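Local coordinates for protein platelet aggregation factor Sm-hPAF (Streptococcus mitis, PDB 4GWI) that binds fucosylated glycans such as the Lewis y antigen through this lectin domain of a cytolysin that probably forms pores in cholesterol-containing host membranes, at residues A[19-24]-A[47-52]; A[53-58]-A[127-132]; A[82-87]-A[134-139]. The protein carries 2 engineered substitutions. All blocks are in the same frame, centred on the assembly; numbering follows the deposited sequence.

Interaction 1. Residues A[19-24]-A[47-52]. With FUC (alpha-L-fucopyranose), chain B.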
loop_
_atom_site.group_PDB
_atom_site.type_symbol
_atom_site.label_atom_id
_atom_site.label_comp_id
_atom_site.label_asym_id
_atom_site.label_seq_id
_atom_site.Cartn_x
_atom_site.Cartn_y
_atom_site.Cartn_z
ATOM N N SER A 19 -4.674 6.110 6.195
ATOM C CA SER A 19 -3.999 7.398 6.567
ATOM C C SER A 19 -2.627 7.401 5.881
ATOM O O SER A 19 -2.149 6.411 5.361
ATOM C CB SER A 19 -3.812 7.592 8.089
ATOM O OG SER A 19 -3.027 6.559 8.608
ATOM N N GLN A 20 -2.000 8.587 5.866
ATOM C CA GLN A 20 -0.681 8.650 5.235
ATOM C C GLN A 20 0.078 9.864 5.871
ATOM O O GLN A 20 -0.503 10.687 6.624
ATOM C CB GLN A 20 -0.841 8.749 3.664
ATOM C CG GLN A 20 -1.608 10.036 3.263
ATOM C CD GLN A 20 -2.000 10.017 1.814
ATOM O OE1 GLN A 20 -1.827 9.019 1.119
ATOM N NE2 GLN A 20 -2.592 11.148 1.341
ATOM N N SER A 21 1.346 9.893 5.554
ATOM C CA SER A 21 2.236 10.911 6.194
ATOM C C SER A 21 1.884 12.345 5.912
ATOM O O SER A 21 2.085 13.175 6.830
ATOM C CB SER A 21 3.714 10.548 5.771
ATOM O OG SER A 21 3.855 10.528 4.380
ATOM N N SER A 22 1.354 12.698 4.763
ATOM C CA SER A 22 0.841 13.984 4.497
ATOM C C SER A 22 -0.000 13.803 3.209
ATOM O O SER A 22 0.092 12.733 2.563
ATOM C CB SER A 22 2.030 14.963 4.148
ATOM O OG SER A 22 2.889 14.443 3.109
ATOM N N THR A 23 -0.711 14.873 2.818
ATOM C CA THR A 23 -1.536 14.815 1.606
ATOM C C THR A 23 -1.263 15.993 0.718
ATOM O O THR A 23 -1.200 17.113 1.272
ATOM C CB THR A 23 -3.054 14.783 2.037
ATOM O OG1 THR A 23 -3.245 13.607 2.899
ATOM C CG2 THR A 23 -3.959 14.689 0.802
ATOM N N ALA A 24 -1.076 15.791 -0.578
ATOM C CA ALA A 24 -0.869 16.866 -1.521
ATOM C C ALA A 24 -1.704 16.598 -2.737
ATOM O O ALA A 24 -2.077 15.430 -3.007
ATOM C CB ALA A 24 0.613 16.896 -1.956
ATOM N N THR A 47 -3.538 8.017 -4.590
ATOM C CA THR A 47 -3.189 8.895 -3.434
ATOM C C THR A 47 -1.943 9.738 -3.790
ATOM O O THR A 47 -1.293 9.516 -4.836
ATOM C CB THR A 47 -2.758 8.036 -2.238
ATOM O OG1 THR A 47 -1.534 7.302 -2.515
ATOM C CG2 THR A 47 -3.783 6.918 -1.862
ATOM N N HIS A 48 -1.636 10.682 -2.871
ATOM C CA HIS A 48 -0.374 11.487 -3.087
ATOM C C HIS A 48 -0.022 12.154 -1.801
ATOM O O HIS A 48 -0.860 12.851 -1.193
ATOM C CB HIS A 48 -0.712 12.608 -4.153
ATOM C CG HIS A 48 0.469 13.125 -4.902
ATOM N ND1 HIS A 48 1.616 13.626 -4.304
ATOM C CD2 HIS A 48 0.613 13.270 -6.278
ATOM C CE1 HIS A 48 2.459 14.043 -5.305
ATOM N NE2 HIS A 48 1.860 13.816 -6.503
ATOM N N THR A 49 1.222 11.915 -1.344
ATOM C CA THR A 49 1.696 12.671 -0.178
ATOM C C THR A 49 2.528 13.899 -0.658
ATOM O O THR A 49 2.715 14.096 -1.872
ATOM C CB THR A 49 2.623 11.851 0.699
ATOM O OG1 THR A 49 3.830 11.516 -0.012
ATOM C CG2 THR A 49 2.012 10.431 1.097
ATOM N N ASN A 50 2.972 14.677 0.337
ATOM C CA ASN A 50 3.940 15.703 -0.056
ATOM C C ASN A 50 5.204 15.008 -0.561
ATOM O O ASN A 50 5.490 13.862 -0.307
ATOM C CB ASN A 50 4.285 16.494 1.184
ATOM C CG ASN A 50 3.122 17.323 1.723
ATOM O OD1 ASN A 50 2.227 17.705 0.975
ATOM N ND2 ASN A 50 3.251 17.756 2.982
ATOM N N PHE A 51 6.023 15.816 -1.247
ATOM C CA PHE A 51 7.420 15.414 -1.483
ATOM C C PHE A 51 8.089 15.554 -0.147
ATOM O O PHE A 51 8.124 16.678 0.463
ATOM C CB PHE A 51 8.112 16.399 -2.454
ATOM C CG PHE A 51 7.792 16.221 -3.881
ATOM C CD1 PHE A 51 8.768 15.696 -4.825
ATOM C CD2 PHE A 51 6.550 16.604 -4.364
ATOM C CE1 PHE A 51 8.417 15.541 -6.151
ATOM C CE2 PHE A 51 6.197 16.384 -5.680
ATOM C CZ PHE A 51 7.135 15.872 -6.603
ATOM N N GLU A 52 8.559 14.456 0.433
ATOM C CA GLU A 52 9.087 14.479 1.795
ATOM C C GLU A 52 9.973 13.272 1.950
ATOM O O GLU A 52 10.008 12.378 1.059
ATOM C CB GLU A 52 7.986 14.507 2.844
ATOM C CG GLU A 52 7.106 13.183 2.833
ATOM C CD GLU A 52 5.976 13.325 3.815
ATOM O OE1 GLU A 52 6.092 13.959 4.916
ATOM O OE2 GLU A 52 4.907 12.796 3.464
HETATM C C1 FUC B . 2.250 15.212 -12.283
HETATM C C2 FUC B . 3.553 15.177 -11.506
HETATM C C3 FUC B . 3.509 16.104 -10.331
HETATM C C4 FUC B . 2.355 15.684 -9.445
HETATM C C5 FUC B . 1.104 15.745 -10.295
HETATM C C6 FUC B . -0.133 15.379 -9.508
HETATM O O2 FUC B . 4.612 15.555 -12.371
HETATM O O3 FUC B . 4.696 16.014 -9.653
HETATM O O4 FUC B . 2.607 14.390 -8.966
HETATM O O5 FUC B . 1.202 14.902 -11.405
HETATM O O HOH W 1 0.075 7.729 -0.433
HETATM O O HOH W 2 4.914 13.962 7.130
#
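The imidazole of His48 takes the fucose at its edge: O4 of the sugar lies in the ring plane, hydrogen-bonded to His48 NE2 at 2.6 Å. Tyr41 and the engineered His25 meet the same ring with their planes turned steeply against it, the latter edge-to-face. This is the fucose pocket of an F-type lectin fold, and residues 47-52 form one of its loops, braced here by the chain leaving strand 17-20. The ring is kept from turning by a bond in its own plane, since His48 ND1 donates to a lone pair of Thr49 O at 2.7 Å. Histidine suits the place because one nitrogen grips the backbone while the other meets the sugar. Phe51 turns the edge of its ring, at CZ, to fucose O3 without a hydrogen bond.

Behind the ring, 19-24 grips the loop by polar contacts. Ala24 N donates to His48 O, and its small methyl group fits beside Thr49 O. Glu52, extended beyond CG, brings OE2 to two serine hydroxyls, those of Ser21 and Ser22, both approaching from above the carboxylate plane; two donors on one oxygen would favour the ionised acid. Gln20 NE2 donates to Thr23 OG1, which lies in the amide plane, and to Gly27 O. Ser22 OG, in the crowded position (chi1 52°) between N and carbonyl carbon, also accepts from Asn50 N at 2.8 Å.

Interaction 2. Residues A[53-58]-A[127-132]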
loop_
_atom_site.group_PDB
_atom_site.type_symbol
_atom_site.label_atom_id
_atom_site.label_comp_id
_atom_site.label_asym_id
_atom_site.label_seq_id
_atom_site.Cartn_x
_atom_site.Cartn_y
_atom_site.Cartn_z
ATOM N N ASP A 53 10.707 13.240 3.060
ATOM C CA ASP A 53 11.486 12.034 3.352
ATOM C C ASP A 53 10.663 10.943 4.008
ATOM O O ASP A 53 9.839 11.206 4.885
ATOM C CB ASP A 53 12.619 12.411 4.320
ATOM C CG ASP A 53 13.630 13.410 3.663
ATOM O OD1 ASP A 53 13.601 13.723 2.439
ATOM O OD2 ASP A 53 14.440 13.928 4.474
ATOM N N ASN A 54 10.899 9.709 3.526
ATOM C CA ASN A 54 10.272 8.554 4.172
ATOM C C ASN A 54 8.717 8.685 4.242
ATOM O O ASN A 54 8.124 8.414 5.260
ATOM C CB ASN A 54 10.813 8.368 5.626
ATOM C CG ASN A 54 12.333 8.155 5.618
ATOM O OD1 ASN A 54 12.899 7.503 4.742
ATOM N ND2 ASN A 54 12.991 8.876 6.478
ATOM N N ALA A 55 8.150 9.031 3.094
ATOM C CA ALA A 55 6.641 9.114 3.028
ATOM C C ALA A 55 6.079 7.688 3.300
ATOM O O ALA A 55 6.713 6.667 2.981
ATOM C CB ALA A 55 6.284 9.534 1.614
ATOM N N TRP A 56 4.862 7.685 3.832
ATOM C CA TRP A 56 4.254 6.377 4.086
ATOM C C TRP A 56 2.707 6.482 3.951
ATOM O O TRP A 56 2.141 7.564 4.014
ATOM C CB TRP A 56 4.668 5.785 5.495
ATOM C CG TRP A 56 4.287 6.700 6.662
ATOM C CD1 TRP A 56 5.120 7.676 7.284
ATOM C CD2 TRP A 56 2.971 6.909 7.248
ATOM N NE1 TRP A 56 4.414 8.343 8.276
ATOM C CE2 TRP A 56 3.117 7.936 8.300
ATOM C CE3 TRP A 56 1.721 6.256 7.122
ATOM C CZ2 TRP A 56 2.005 8.408 9.051
ATOM C CZ3 TRP A 56 0.638 6.714 7.878
ATOM C CH2 TRP A 56 0.774 7.783 8.831
ATOM N N TRP A 57 2.106 5.297 3.821
ATOM C CA TRP A 57 0.623 5.175 3.754
ATOM C C TRP A 57 0.281 3.937 4.557
ATOM O O TRP A 57 1.076 2.960 4.603
ATOM C CB TRP A 57 0.306 4.977 2.251
ATOM C CG TRP A 57 -1.165 4.657 2.053
ATOM C CD1 TRP A 57 -2.214 5.597 1.723
ATOM C CD2 TRP A 57 -1.792 3.356 2.116
ATOM N NE1 TRP A 57 -3.448 4.894 1.632
ATOM C CE2 TRP A 57 -3.211 3.584 1.839
ATOM C CE3 TRP A 57 -1.317 2.047 2.366
ATOM C CZ2 TRP A 57 -4.138 2.550 1.889
ATOM C CZ3 TRP A 57 -2.242 1.000 2.404
ATOM C CH2 TRP A 57 -3.621 1.255 2.093
ATOM N N GLN A 58 -0.890 3.908 5.220
ATOM C CA GLN A 58 -1.256 2.768 6.063
ATOM C C GLN A 58 -2.753 2.521 5.957
ATOM O O GLN A 58 -3.541 3.488 5.812
ATOM C CB GLN A 58 -0.925 3.148 7.511
ATOM C CG GLN A 58 -1.302 2.033 8.503
ATOM C CD GLN A 58 -0.841 2.519 9.865
ATOM O OE1 GLN A 58 -1.597 3.204 10.563
ATOM N NE2 GLN A 58 0.405 2.241 10.136
ATOM N N VAL A 127 2.911 0.968 3.723
ATOM C CA VAL A 127 3.894 1.055 2.622
ATOM C C VAL A 127 4.752 2.237 3.060
ATOM O O VAL A 127 4.251 3.324 3.289
ATOM C CB VAL A 127 3.229 1.299 1.239
ATOM C CG1 VAL A 127 4.315 1.498 0.146
ATOM C CG2 VAL A 127 2.253 0.147 0.950
ATOM N N GLU A 128 6.075 2.018 3.067
ATOM C CA GLU A 128 7.018 3.106 3.568
ATOM C C GLU A 128 8.080 3.297 2.496
ATOM O O GLU A 128 8.847 2.373 2.200
ATOM C CB GLU A 128 7.768 2.610 4.816
ATOM C CG GLU A 128 6.874 2.456 5.996
ATOM C CD GLU A 128 7.605 2.003 7.296
ATOM O OE1 GLU A 128 8.766 1.566 7.212
ATOM O OE2 GLU A 128 6.947 2.069 8.371
ATOM N N LEU A 129 8.162 4.524 1.966
ATOM C CA LEU A 129 9.293 4.841 1.068
ATOM C C LEU A 129 10.546 5.071 1.904
ATOM O O LEU A 129 10.435 5.549 2.998
ATOM C CB LEU A 129 9.048 6.073 0.212
ATOM C CG LEU A 129 7.921 5.976 -0.806
ATOM C CD1 LEU A 129 7.871 7.248 -1.674
ATOM C CD2 LEU A 129 7.976 4.697 -1.640
ATOM N N LYS A 130 11.704 4.681 1.312
ATOM C CA LYS A 130 12.971 4.877 2.060
ATOM C C LYS A 130 13.800 5.982 1.420
ATOM O O LYS A 130 14.956 6.211 1.827
ATOM C CB LYS A 130 13.753 3.571 2.116
ATOM C CG LYS A 130 12.975 2.650 3.104
ATOM C CD LYS A 130 13.422 1.206 2.937
ATOM C CE LYS A 130 14.932 1.046 2.928
ATOM N NZ LYS A 130 15.497 1.007 4.313
ATOM N N THR A 131 13.244 6.697 0.465
ATOM C CA THR A 131 13.956 7.713 -0.318
ATOM C C THR A 131 13.642 9.147 0.181
ATOM O O THR A 131 12.662 9.440 0.904
ATOM C CB THR A 131 13.538 7.598 -1.767
ATOM O OG1 THR A 131 12.051 7.715 -1.752
ATOM C CG2 THR A 131 14.044 6.273 -2.401
ATOM N N LYS A 132 14.576 10.075 -0.085
ATOM C CA LYS A 132 14.395 11.440 0.275
ATOM C C LYS A 132 13.585 12.158 -0.758
ATOM O O LYS A 132 13.652 11.826 -1.940
ATOM C CB LYS A 132 15.811 12.131 0.357
ATOM C CG LYS A 132 16.585 11.663 1.569
ATOM C CD LYS A 132 18.058 12.084 1.419
ATOM C CE LYS A 132 18.894 11.544 2.575
ATOM N NZ LYS A 132 18.107 11.639 3.845
HETATM O O HOH W 3 15.084 5.732 5.107
#
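Four backbone hydrogen bonds make the first shell, joining 53-58 to 127-132, whose parts 56-58 and 127-129 are neighbouring antiparallel strands in the five-stranded sheet of the F-type lectin beta-sandwich. Trp57 and Val127 are a hydrogen-bonded pair: Val127 N reaches Trp57 O at 2.8 Å, and Trp57 N returns the bond to Val127 O. Next along, Leu129 N donates to Ala55 O nearly along the C=O axis. Past the strand ends the pairing persists in the loops, where Asn54 N points almost straight (174°) at Thr131 O over 3.2 Å. Asn54 has a positive phi (56°), a conformation asparagine tolerates well, which lets the chain bend just before the strand.

The side chains form the next shell. On one face Trp57 sets CE3 4.3 Å from Val127 CG2, buried toward the sandwich interior, where Trp57 also touches Leu136. The polar N-H of this buried indole is satisfied by Ala29 O. Nearby, Ala55 CB meets Leu129 CD1 in a further buried apolar contact. The other face is more open, and there Trp56 and Glu128 sit as a non-hydrogen-bonded pair in which Trp56 CB meets Glu128 CG. Further out, Lys126 holds both: it makes a cation-pi contact with the Trp56 ring and a salt bridge to Glu128, whose other oxygen is bridged to Arg101. At the loop end the side chains of Asp53 and Lys132 cross obliquely with their charges beyond salt-bridge range; Asp53 OD1 accepts from Asn133 N and lies 3.4 Å from Lys132 CB.

Interaction 3. Residues A[82-87]-A[134-139]. With CA (calcium ion), chain F; FUC (alpha-L-fucopyranose), chain B.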
loop_
_atom_site.group_PDB
_atom_site.type_symbol
_atom_site.label_atom_id
_atom_site.label_comp_id
_atom_site.label_asym_id
_atom_site.label_seq_id
_atom_site.Cartn_x
_atom_site.Cartn_y
_atom_site.Cartn_z
ATOM N N ASN A 82 8.230 5.502 -11.247
ATOM C CA ASN A 82 9.419 5.183 -10.479
ATOM C C ASN A 82 9.507 5.754 -9.111
ATOM O O ASN A 82 10.405 5.392 -8.389
ATOM C CB ASN A 82 10.718 5.494 -11.302
ATOM C CG ASN A 82 10.944 7.009 -11.533
ATOM O OD1 ASN A 82 12.091 7.448 -11.634
ATOM N ND2 ASN A 82 9.862 7.807 -11.631
ATOM N N ARG A 83 8.563 6.624 -8.704
ATOM C CA ARG A 83 8.556 7.093 -7.344
ATOM C C ARG A 83 8.263 5.938 -6.372
ATOM O O ARG A 83 8.657 6.027 -5.178
ATOM C CB ARG A 83 7.490 8.192 -7.149
ATOM C CG ARG A 83 7.845 9.520 -7.858
ATOM C CD ARG A 83 6.618 10.412 -7.921
ATOM N NE ARG A 83 7.081 11.676 -8.576
ATOM C CZ ARG A 83 6.264 12.718 -8.839
ATOM N NH1 ARG A 83 4.927 12.719 -8.505
ATOM N NH2 ARG A 83 6.829 13.816 -9.423
ATOM N N LEU A 84 7.581 4.921 -6.857
ATOM C CA LEU A 84 7.348 3.744 -6.009
ATOM C C LEU A 84 8.547 2.764 -6.218
ATOM O O LEU A 84 8.505 1.808 -7.028
ATOM C CB LEU A 84 5.994 3.059 -6.310
ATOM C CG LEU A 84 5.694 1.856 -5.393
ATOM C CD1 LEU A 84 5.537 2.343 -3.929
ATOM C CD2 LEU A 84 4.341 1.304 -5.832
ATOM N N SER A 85 9.593 3.097 -5.504
ATOM C CA SER A 85 10.867 2.338 -5.574
ATOM C C SER A 85 11.526 2.521 -4.233
ATOM O O SER A 85 11.286 3.487 -3.496
ATOM C CB SER A 85 11.714 2.830 -6.792
ATOM O OG SER A 85 12.088 4.123 -6.480
ATOM N N ASN A 86 12.399 1.549 -3.883
ATOM C CA ASN A 86 13.108 1.516 -2.628
ATOM C C ASN A 86 12.177 1.738 -1.441
ATOM O O ASN A 86 12.210 2.756 -0.760
ATOM C CB ASN A 86 14.217 2.575 -2.653
ATOM C CG ASN A 86 15.189 2.438 -1.470
ATOM O OD1 ASN A 86 15.204 1.490 -0.730
ATOM N ND2 ASN A 86 15.972 3.492 -1.253
ATOM N N PHE A 87 11.347 0.735 -1.242
ATOM C CA PHE A 87 10.317 0.854 -0.232
ATOM C C PHE A 87 10.120 -0.451 0.500
ATOM O O PHE A 87 10.482 -1.535 0.012
ATOM C CB PHE A 87 8.942 1.293 -0.850
ATOM C CG PHE A 87 8.363 0.320 -1.842
ATOM C CD1 PHE A 87 8.738 0.320 -3.175
ATOM C CD2 PHE A 87 7.449 -0.666 -1.410
ATOM C CE1 PHE A 87 8.239 -0.586 -4.101
ATOM C CE2 PHE A 87 6.960 -1.545 -2.316
ATOM C CZ PHE A 87 7.262 -1.512 -3.642
ATOM N N THR A 134 10.535 12.485 -1.866
ATOM C CA THR A 134 9.782 11.724 -2.891
ATOM C C THR A 134 8.330 11.520 -2.332
ATOM O O THR A 134 8.167 11.228 -1.185
ATOM C CB THR A 134 10.378 10.322 -3.156
ATOM O OG1 THR A 134 11.766 10.529 -3.597
ATOM C CG2 THR A 134 9.682 9.556 -4.267
ATOM N N PRO A 135 7.339 11.744 -3.174
ATOM C CA PRO A 135 5.931 11.520 -2.690
ATOM C C PRO A 135 5.548 10.080 -2.941
ATOM O O PRO A 135 6.021 9.443 -3.870
ATOM C CB PRO A 135 5.055 12.424 -3.589
ATOM C CG PRO A 135 5.878 12.630 -4.842
ATOM C CD PRO A 135 7.344 12.292 -4.557
ATOM N N LEU A 136 4.677 9.580 -2.043
ATOM C CA LEU A 136 4.125 8.207 -2.217
ATOM C C LEU A 136 2.710 8.381 -2.853
ATOM O O LEU A 136 1.844 9.037 -2.290
ATOM C CB LEU A 136 4.081 7.510 -0.847
ATOM C CG LEU A 136 3.358 6.124 -0.868
ATOM C CD1 LEU A 136 4.061 5.146 -1.822
ATOM C CD2 LEU A 136 3.378 5.644 0.626
ATOM N N SER A 137 2.551 7.665 -3.973
ATOM C CA SER A 137 1.252 7.570 -4.686
ATOM C C SER A 137 0.908 6.124 -4.961
ATOM O O SER A 137 1.684 5.456 -5.621
ATOM C CB SER A 137 1.313 8.339 -6.027
ATOM O OG SER A 137 1.376 9.764 -5.762
ATOM N N LEU A 138 -0.258 5.704 -4.506
ATOM C CA LEU A 138 -0.698 4.330 -4.784
ATOM C C LEU A 138 -2.093 4.392 -5.412
ATOM O O LEU A 138 -2.989 5.147 -4.908
ATOM C CB LEU A 138 -0.826 3.580 -3.422
ATOM C CG LEU A 138 0.541 3.415 -2.790
ATOM C CD1 LEU A 138 0.328 3.171 -1.257
ATOM C CD2 LEU A 138 1.223 2.187 -3.395
ATOM N N ALA A 139 -2.292 3.630 -6.514
ATOM C CA ALA A 139 -3.661 3.629 -7.014
ATOM C C ALA A 139 -4.595 2.749 -6.191
ATOM O O ALA A 139 -5.752 2.956 -6.099
ATOM C CB ALA A 139 -3.578 3.030 -8.454
HETATM CA CA CA F . -8.008 3.557 -5.941
HETATM C C1 FUC B . 2.250 15.212 -12.283
HETATM C C2 FUC B . 3.553 15.177 -11.506
HETATM C C3 FUC B . 3.509 16.104 -10.331
HETATM C C4 FUC B . 2.355 15.684 -9.445
HETATM C C5 FUC B . 1.104 15.745 -10.295
HETATM C C6 FUC B . -0.133 15.379 -9.508
HETATM O O2 FUC B . 4.612 15.555 -12.371
HETATM O O3 FUC B . 4.696 16.014 -9.653
HETATM O O4 FUC B . 2.607 14.390 -8.966
HETATM O O5 FUC B . 1.202 14.902 -11.405
HETATM O O HOH W 4 3.139 10.497 -7.800
#
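Arg83 leads from the loop before strand 87-92 into the fucose pocket of this F-type lectin domain, and its side chain can be followed atom by atom. CB begins against Thr134, 3.9 Å from its CG2 methyl, and also lies near Pro135 O. CG stays beside the same threonine methyl, which the torsion of Thr134 places anti to its own backbone N. From CG to NE the chain is extended, so CD passes along the CG-CD edge of Pro135, equally close to both atoms. Beyond it the guanidinium lays one face on Pro135 CG, which lies 3.8 Å from Arg83 NH1. A proline fits here because its compact, puckered hydrocarbon ring packs against the guanidinium face and offers no acceptor to draw off its N-H groups; Pro135 also packs on His48, another residue of the pocket.

At the tip, N-H groups of both NH1 and NH2 reach the sugar. Arg83 NH1 donates to fucose O4 at 2.9 Å, and Arg83 NH2 to fucose O3 at 3.1 Å; a further bond from NH1 to O3 is weak. Arginine can hold two adjacent hydroxyls in this way with one rigid planar group. A water in the guanidinium plane accepts from NH1 and donates to Ser137 OG, linking the tip back to residues 134-139.

Leu84, at the centre of an inverse gamma turn, faces the interior instead. Its CD1 methyl meets Leu136 CD1 at 3.8 Å and also lies over the centre of the Phe87 ring, while CD2 touches Leu138 CD2. Residues 134-139 end at the calcium site, completed by Arg31, Asp34, Asn36, Ser45 and Glu140, where Ala139 O binds the ion at 2.3 Å.

Overall arrangement
Interactions 1 and 3 converge on one fucose: His48 and Arg83 share its O4, with Arg75 as a further hydrogen-bonding partner. They are tied directly, Thr47 OG1 to Leu138 N and Thr49 OG1 to Leu136 N, both 2.9 Å, so the loop holding the histidine is clamped to the segment whose Pro135 packs on the arginine. Interaction 2 lies behind them, its centre about 9 Å from that of interaction 1 and 8 Å from that of interaction 3. Strand 56-61 continues the sheet to 17-20 through Ser19 O and Gln58 N (2.8 Å), and Lys130 N meets Asn86 O. The sheet thus probably helps to back the pocket, while 134-139 runs on to calcium.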